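Local coordinates for forkhead-associated 1 (Saccharomyces cerevisiae, PDB 6C4U), which serves as an engineered phosphothreonine-binding domain, built to recognise a phosphopeptide of the human transcription factor c-Myc, at residues I119-K122 with F123-L127; R42-C46 with D47-G51. All coordinates share one frame; numbering follows the deposited sequence.

Contact 1 of 2, residues I119-K122 with F123-L127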
ATOM      1  N   ILE F 119      -9.116  -5.609   4.514  1.00 88.60           N
ATOM      2  CA  ILE F 119      -8.343  -5.875   5.685  1.00 91.16           C
ATOM      3  C   ILE F 119      -8.953  -7.099   6.365  1.00 98.26           C
ATOM      4  O   ILE F 119     -10.121  -7.101   6.726  1.00116.63           O
ATOM      5  CB  ILE F 119      -8.291  -4.703   6.656  1.00 85.96           C
ATOM      6  CG1 ILE F 119      -7.758  -3.458   5.912  1.00 83.99           C
ATOM      7  CG2 ILE F 119      -7.429  -5.034   7.872  1.00 94.93           C
ATOM      8  CD1 ILE F 119      -7.749  -2.078   6.680  1.00 85.61           C
ATOM      9  N   ASN F 120      -8.141  -8.146   6.526  1.00 97.43           N
ATOM     10  CA  ASN F 120      -8.569  -9.370   7.176  1.00104.60           C
ATOM     11  C   ASN F 120      -8.658  -9.139   8.691  1.00113.86           C
ATOM     12  O   ASN F 120      -7.626  -9.078   9.381  1.00149.03           O
ATOM     13  CB  ASN F 120      -7.603 -10.512   6.864  1.00101.63           C
ATOM     14  CG  ASN F 120      -7.917 -11.789   7.645  1.00112.78           C
ATOM     15  OD1 ASN F 120      -8.952 -11.893   8.304  1.00116.63           O
ATOM     16  ND2 ASN F 120      -7.021 -12.763   7.589  1.00130.30           N
ATOM     17  N   ASP F 121      -9.894  -9.029   9.189  1.00105.48           N
ATOM     18  CA  ASP F 121     -10.128  -8.888  10.624  1.00115.85           C
ATOM     19  C   ASP F 121      -9.673 -10.080  11.457  1.00120.14           C
ATOM     20  O   ASP F 121      -9.318  -9.904  12.605  1.00123.84           O
ATOM     21  CB  ASP F 121     -11.599  -8.595  10.905  1.00122.43           C
ATOM     22  CG  ASP F 121     -11.890  -7.113  10.882  1.00137.05           C
ATOM     23  OD1 ASP F 121     -11.482  -6.413  11.846  1.00142.13           O
ATOM     24  OD2 ASP F 121     -12.517  -6.660   9.906  1.00154.78           O
ATOM     25  N   LYS F 122      -9.675 -11.272  10.880  1.00121.52           N
ATOM     26  CA  LYS F 122      -9.300 -12.499  11.606  1.00138.59           C
ATOM     27  C   LYS F 122      -7.837 -12.461  12.044  1.00132.46           C
ATOM     28  O   LYS F 122      -7.486 -13.035  13.074  1.00156.83           O
ATOM     29  CB  LYS F 122      -9.591 -13.778  10.789  1.00146.64           C
ATOM     30  CG  LYS F 122     -11.060 -13.942  10.408  1.00150.73           C
ATOM     31  CD  LYS F 122     -11.342 -14.396   8.970  1.00146.62           C
ATOM     32  CE  LYS F 122     -12.825 -14.190   8.628  1.00136.67           C
ATOM     33  NZ  LYS F 122     -13.134 -13.660   7.251  1.00130.57           N
ATOM     34  N   PHE F 123      -7.002 -11.774  11.277  1.00121.81           N
ATOM     35  CA  PHE F 123      -5.590 -11.590  11.639  1.00112.78           C
ATOM     36  C   PHE F 123      -5.410 -10.646  12.827  1.00111.32           C
ATOM     37  O   PHE F 123      -4.632 -10.936  13.736  1.00118.94           O
ATOM     38  CB  PHE F 123      -4.810 -11.041  10.455  1.00105.92           C
ATOM     39  CG  PHE F 123      -3.363 -10.805  10.741  1.00 96.03           C
ATOM     40  CD1 PHE F 123      -2.450 -11.830  10.594  1.00 98.98           C
ATOM     41  CD2 PHE F 123      -2.913  -9.557  11.128  1.00 86.02           C
ATOM     42  CE1 PHE F 123      -1.099 -11.628  10.831  1.00 98.10           C
ATOM     43  CE2 PHE F 123      -1.569  -9.334  11.389  1.00 82.63           C
ATOM     44  CZ  PHE F 123      -0.660 -10.375  11.245  1.00 88.47           C
ATOM     45  N   LYS F 124      -6.086  -9.509  12.783  1.00107.73           N
ATOM     46  CA  LYS F 124      -6.057  -8.534  13.871  1.00114.60           C
ATOM     47  C   LYS F 124      -6.468  -9.198  15.180  1.00128.93           C
ATOM     48  O   LYS F 124      -5.749  -9.138  16.173  1.00142.15           O
ATOM     49  CB  LYS F 124      -6.981  -7.334  13.562  1.00108.65           C
ATOM     50  CG  LYS F 124      -6.980  -6.258  14.619  1.00109.62           C
ATOM     51  CD  LYS F 124      -7.411  -4.884  14.101  1.00119.28           C
ATOM     52  CE  LYS F 124      -7.157  -3.845  15.180  1.00129.35           C
ATOM     53  NZ  LYS F 124      -8.057  -2.644  15.021  1.00132.91           N
ATOM     54  N   GLN F 125      -7.622  -9.854  15.156  1.00148.42           N
ATOM     55  CA  GLN F 125      -8.155 -10.537  16.346  1.00146.11           C
ATOM     56  C   GLN F 125      -7.242 -11.675  16.778  1.00142.93           C
ATOM     57  O   GLN F 125      -7.100 -11.907  17.975  1.00165.08           O
ATOM     58  CB  GLN F 125      -9.611 -10.999  16.129  1.00145.02           C
ATOM     59  CG  GLN F 125     -10.630  -9.844  16.051  1.00143.83           C
ATOM     60  CD  GLN F 125     -11.878 -10.159  15.228  1.00148.07           C
ATOM     61  OE1 GLN F 125     -12.530 -11.190  15.412  1.00150.45           O
ATOM     62  NE2 GLN F 125     -12.224  -9.254  14.329  1.00145.73           N
ATOM     63  N   SER F 126      -6.601 -12.345  15.834  1.00125.47           N
ATOM     64  CA  SER F 126      -5.543 -13.330  16.154  1.00131.17           C
ATOM     65  C   SER F 126      -4.313 -12.766  17.014  1.00149.73           C
ATOM     66  O   SER F 126      -3.093 -12.743  16.690  1.00136.49           O
ATOM     67  CB  SER F 126      -5.108 -14.081  14.887  1.00127.83           C
ATOM     68  OG  SER F 126      -3.992 -14.905  15.184  1.00132.67           O
ATOM     69  N   LEU F 127      -4.679 -12.540  18.283  1.00165.00           N
ATOM     70  CA  LEU F 127      -3.786 -12.213  19.395  1.00154.42           C
ATOM     71  C   LEU F 127      -3.594 -13.630  20.040  1.00163.77           C
ATOM     72  O   LEU F 127      -3.589 -13.792  21.245  1.00143.95           O
ATOM     73  CB  LEU F 127      -4.487 -11.256  20.386  1.00133.18           C
ATOM     74  CG  LEU F 127      -5.180  -9.992  19.915  1.00125.42           C
ATOM     75  CD1 LEU F 127      -6.118  -9.494  20.994  1.00112.46           C
ATOM     76  CD2 LEU F 127      -4.165  -8.928  19.545  1.00130.53           C
TER
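Asn120 meets Phe123 at the start of the short C-terminal helix 121-125, where the asparagine takes the N-cap position directly after strand 112-119. Its side-chain carbonyl supplies the capping bond, Lys122 N to Asn120 OD1 at 2.7 Å, the N-H approaching from above the plane of the amide. Because CG swings anti to the backbone N (chi1 174°), the amide folds beside its own carbonyl group and faces the first turn. From there ND2 comes within 4.0 Å of Phe123 CB. The two side chains cross at about a right angle, with amide and ring planes 53° apart, and the buried phenyl ring runs on inward to pack on Ile24 of helix 24-29. ND2 also donates to Ile4 O, so both ends of the amide are used. For Asn120, an alanine here would probably leave Lys122 N uncapped and Ile4 O without its side-chain donor. On the solvent side the side chains of Asp121 and Gln125, one turn apart, merely touch: the glutamine chain, extended beyond CG, passes along the helix so that its NE2 stands 3.5 Å from Asp121 CB, with the carboxylate and amide planes 43° apart. Lys124 reaches away to Asn70 OD1. The backbone supports this turn through Ser126 N to Lys122 O, at 3.0 Å, and through a nearly linear bond of 3.1 Å from Gln125 N to Asp121 O.

Contact 2 of 2, residues R42-C46 with D47-G51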
ATOM      1  N   ARG F  42       6.805   1.337  -9.262  1.00105.48           N
ATOM      2  CA  ARG F  42       7.190   0.993 -10.630  1.00109.67           C
ATOM      3  C   ARG F  42       8.314  -0.051 -10.675  1.00110.50           C
ATOM      4  O   ARG F  42       8.393  -0.843 -11.614  1.00128.57           O
ATOM      5  CB  ARG F  42       7.589   2.262 -11.406  1.00110.43           C
ATOM      6  CG  ARG F  42       8.320   2.012 -12.719  1.00119.99           C
ATOM      7  CD  ARG F  42       8.244   3.194 -13.664  1.00128.49           C
ATOM      8  NE  ARG F  42       8.626   4.466 -13.042  1.00132.84           N
ATOM      9  CZ  ARG F  42       9.871   4.924 -12.915  1.00137.90           C
ATOM     10  NH1 ARG F  42      10.928   4.228 -13.348  1.00140.36           N
ATOM     11  NH2 ARG F  42      10.072   6.106 -12.326  1.00123.62           N
ATOM     12  N   ASN F  43       9.184  -0.033  -9.668  1.00 97.76           N
ATOM     13  CA  ASN F  43      10.318  -0.936  -9.617  1.00 97.33           C
ATOM     14  C   ASN F  43       9.780  -2.294  -9.192  1.00 93.48           C
ATOM     15  O   ASN F  43       9.213  -2.411  -8.100  1.00114.13           O
ATOM     16  CB  ASN F  43      11.352  -0.427  -8.603  1.00116.00           C
ATOM     17  CG  ASN F  43      12.627  -1.271  -8.563  1.00118.66           C
ATOM     18  OD1 ASN F  43      12.613  -2.489  -8.739  1.00110.32           O
ATOM     19  ND2 ASN F  43      13.743  -0.604  -8.342  1.00122.50           N
ATOM     20  N   PRO F  44       9.972  -3.325 -10.018  1.00 90.81           N
ATOM     21  CA  PRO F  44       9.472  -4.665  -9.675  1.00 97.75           C
ATOM     22  C   PRO F  44      10.133  -5.324  -8.467  1.00102.96           C
ATOM     23  O   PRO F  44       9.691  -6.397  -8.049  1.00102.30           O
ATOM     24  CB  PRO F  44       9.756  -5.479 -10.931  1.00 98.27           C
ATOM     25  CG  PRO F  44      10.925  -4.795 -11.548  1.00106.18           C
ATOM     26  CD  PRO F  44      10.684  -3.332 -11.305  1.00 98.33           C
ATOM     27  N   ALA F  45      11.191  -4.708  -7.933  1.00107.81           N
ATOM     28  CA  ALA F  45      11.734  -5.083  -6.626  1.00112.04           C
ATOM     29  C   ALA F  45      10.727  -4.924  -5.507  1.00106.48           C
ATOM     30  O   ALA F  45      10.857  -5.602  -4.485  1.00104.38           O
ATOM     31  CB  ALA F  45      12.959  -4.242  -6.302  1.00128.77           C
ATOM     32  N   CYS F  46       9.755  -4.017  -5.693  1.00 96.34           N
ATOM     33  CA  CYS F  46       8.696  -3.786  -4.713  1.00 91.63           C
ATOM     34  C   CYS F  46       7.884  -5.032  -4.423  1.00 88.96           C
ATOM     35  O   CYS F  46       7.942  -6.019  -5.155  1.00 91.29           O
ATOM     36  CB  CYS F  46       7.749  -2.687  -5.200  1.00 91.62           C
ATOM     37  SG  CYS F  46       8.496  -1.042  -5.388  1.00 95.85           S
ATOM     38  N   ASP F  47       7.139  -4.995  -3.328  1.00 90.42           N
ATOM     39  CA  ASP F  47       6.259  -6.103  -2.990  1.00 97.57           C
ATOM     40  C   ASP F  47       5.079  -6.193  -3.972  1.00 90.83           C
ATOM     41  O   ASP F  47       4.652  -7.287  -4.317  1.00102.40           O
ATOM     42  CB  ASP F  47       5.767  -5.966  -1.552  1.00104.49           C
ATOM     43  CG  ASP F  47       6.892  -6.105  -0.547  1.00102.05           C
ATOM     44  OD1 ASP F  47       7.245  -7.265  -0.220  1.00103.91           O
ATOM     45  OD2 ASP F  47       7.397  -5.070  -0.074  1.00 96.97           O
ATOM     46  N   TYR F  48       4.566  -5.043  -4.406  1.00 85.86           N
ATOM     47  CA  TYR F  48       3.484  -4.962  -5.388  1.00 85.10           C
ATOM     48  C   TYR F  48       3.970  -4.120  -6.540  1.00 92.74           C
ATOM     49  O   TYR F  48       4.302  -2.948  -6.360  1.00 79.49           O
ATOM     50  CB  TYR F  48       2.264  -4.281  -4.775  1.00 87.58           C
ATOM     51  CG  TYR F  48       0.971  -4.426  -5.552  1.00 85.08           C
ATOM     52  CD1 TYR F  48       0.211  -5.575  -5.459  1.00 92.16           C
ATOM     53  CD2 TYR F  48       0.472  -3.378  -6.319  1.00 80.97           C
ATOM     54  CE1 TYR F  48      -1.007  -5.690  -6.164  1.00 93.66           C
ATOM     55  CE2 TYR F  48      -0.744  -3.461  -6.965  1.00 82.06           C
ATOM     56  CZ  TYR F  48      -1.453  -4.635  -6.938  1.00 89.46           C
ATOM     57  OH  TYR F  48      -2.668  -4.766  -7.564  1.00103.82           O
ATOM     58  N   HIS F  49       4.021  -4.710  -7.729  1.00103.68           N
ATOM     59  CA  HIS F  49       4.457  -3.969  -8.900  1.00100.95           C
ATOM     60  C   HIS F  49       3.261  -3.201  -9.436  1.00100.34           C
ATOM     61  O   HIS F  49       2.286  -3.803  -9.879  1.00114.34           O
ATOM     62  CB  HIS F  49       5.026  -4.918  -9.941  1.00102.57           C
ATOM     63  CG  HIS F  49       5.683  -4.217 -11.081  1.00117.82           C
ATOM     64  ND1 HIS F  49       5.520  -4.608 -12.392  1.00130.48           N
ATOM     65  CD2 HIS F  49       6.495  -3.131 -11.109  1.00129.47           C
ATOM     66  CE1 HIS F  49       6.220  -3.802 -13.174  1.00137.95           C
ATOM     67  NE2 HIS F  49       6.813  -2.895 -12.419  1.00137.31           N
ATOM     68  N   LEU F  50       3.316  -1.877  -9.367  1.00 95.87           N
ATOM     69  CA  LEU F  50       2.277  -1.038  -9.967  1.00 94.65           C
ATOM     70  C   LEU F  50       2.359  -0.962 -11.491  1.00110.43           C
ATOM     71  O   LEU F  50       1.471  -0.399 -12.116  1.00117.93           O
ATOM     72  CB  LEU F  50       2.318   0.376  -9.386  1.00 86.88           C
ATOM     73  CG  LEU F  50       2.044   0.502  -7.888  1.00 90.12           C
ATOM     74  CD1 LEU F  50       2.185   1.938  -7.422  1.00 90.96           C
ATOM     75  CD2 LEU F  50       0.634   0.030  -7.575  1.00 91.12           C
ATOM     76  N   GLY F  51       3.433  -1.493 -12.075  1.00115.86           N
ATOM     77  CA  GLY F  51       3.605  -1.550 -13.524  1.00116.43           C
ATOM     78  C   GLY F  51       4.614  -0.513 -13.983  1.00122.42           C
ATOM     79  O   GLY F  51       4.899   0.438 -13.255  1.00138.55           O
TER
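The imidazole of His49 lies between two pieces of its own loop, with Pro44 over one face and the backbone of Gly51 over the other. Pro44 CB makes a CH-pi contact 4.2 Å from the ring centroid, set toward the rim. Gly51 N sits centrally on the other face, 3.5 Å from the ring plane. The proline ring lies alongside the imidazole. With His49 CG turned anti to the backbone N (chi1 -171°), the ring swings back along the loop and brings its edge to Arg42 O; NE2 donates there in a weak, bent bond of 2.7 Å, and the same nitrogen has a second weak partner in Asn52 OD1. Pro44 itself sits in a type I turn from Asn43 to Cys46, reinforced by an Asx turn in which Ala45 N donates to Asn43 OD1 at 2.8 Å. At the mouth of the loop, Arg42 CA makes a C-H...O contact of 3.5 Å with Gly51 O. Arg42 then leads its guanidinium away from the histidine: NE donates to Val56 O, and the side chain packs on the backbone of the bound peptide, with NH2 close to the modified side chain. Gly41 ends strand 34-41 and Arg42 follows it; a glycine-arginine step here, with the arginine turned to the peptide, is characteristic of the phosphothreonine-binding site of FHA domains.

In the fold
The two contacts lie on opposite sides of the chain's centre, with their own centres 26 Å apart and nearest atoms about 13 Å apart, and they share no secondary-structure element. Contact 1 is a surface turn of helix that follows the last strand of the six-stranded antiparallel sheet; its cohesion comes mainly from backbone bonds and a polar cap, with one aromatic residue turned inward. Contact 2, partly buried, closes the link between strands 34-41 and 48-49 of the other sheet, and it relies on a proline CH-pi contact and a backbone amide on the two faces of an imidazole, and on compact turns. Contact 2 touches the bound peptide through Arg42, whereas contact 1 joins the C-terminal end to strand 4-10.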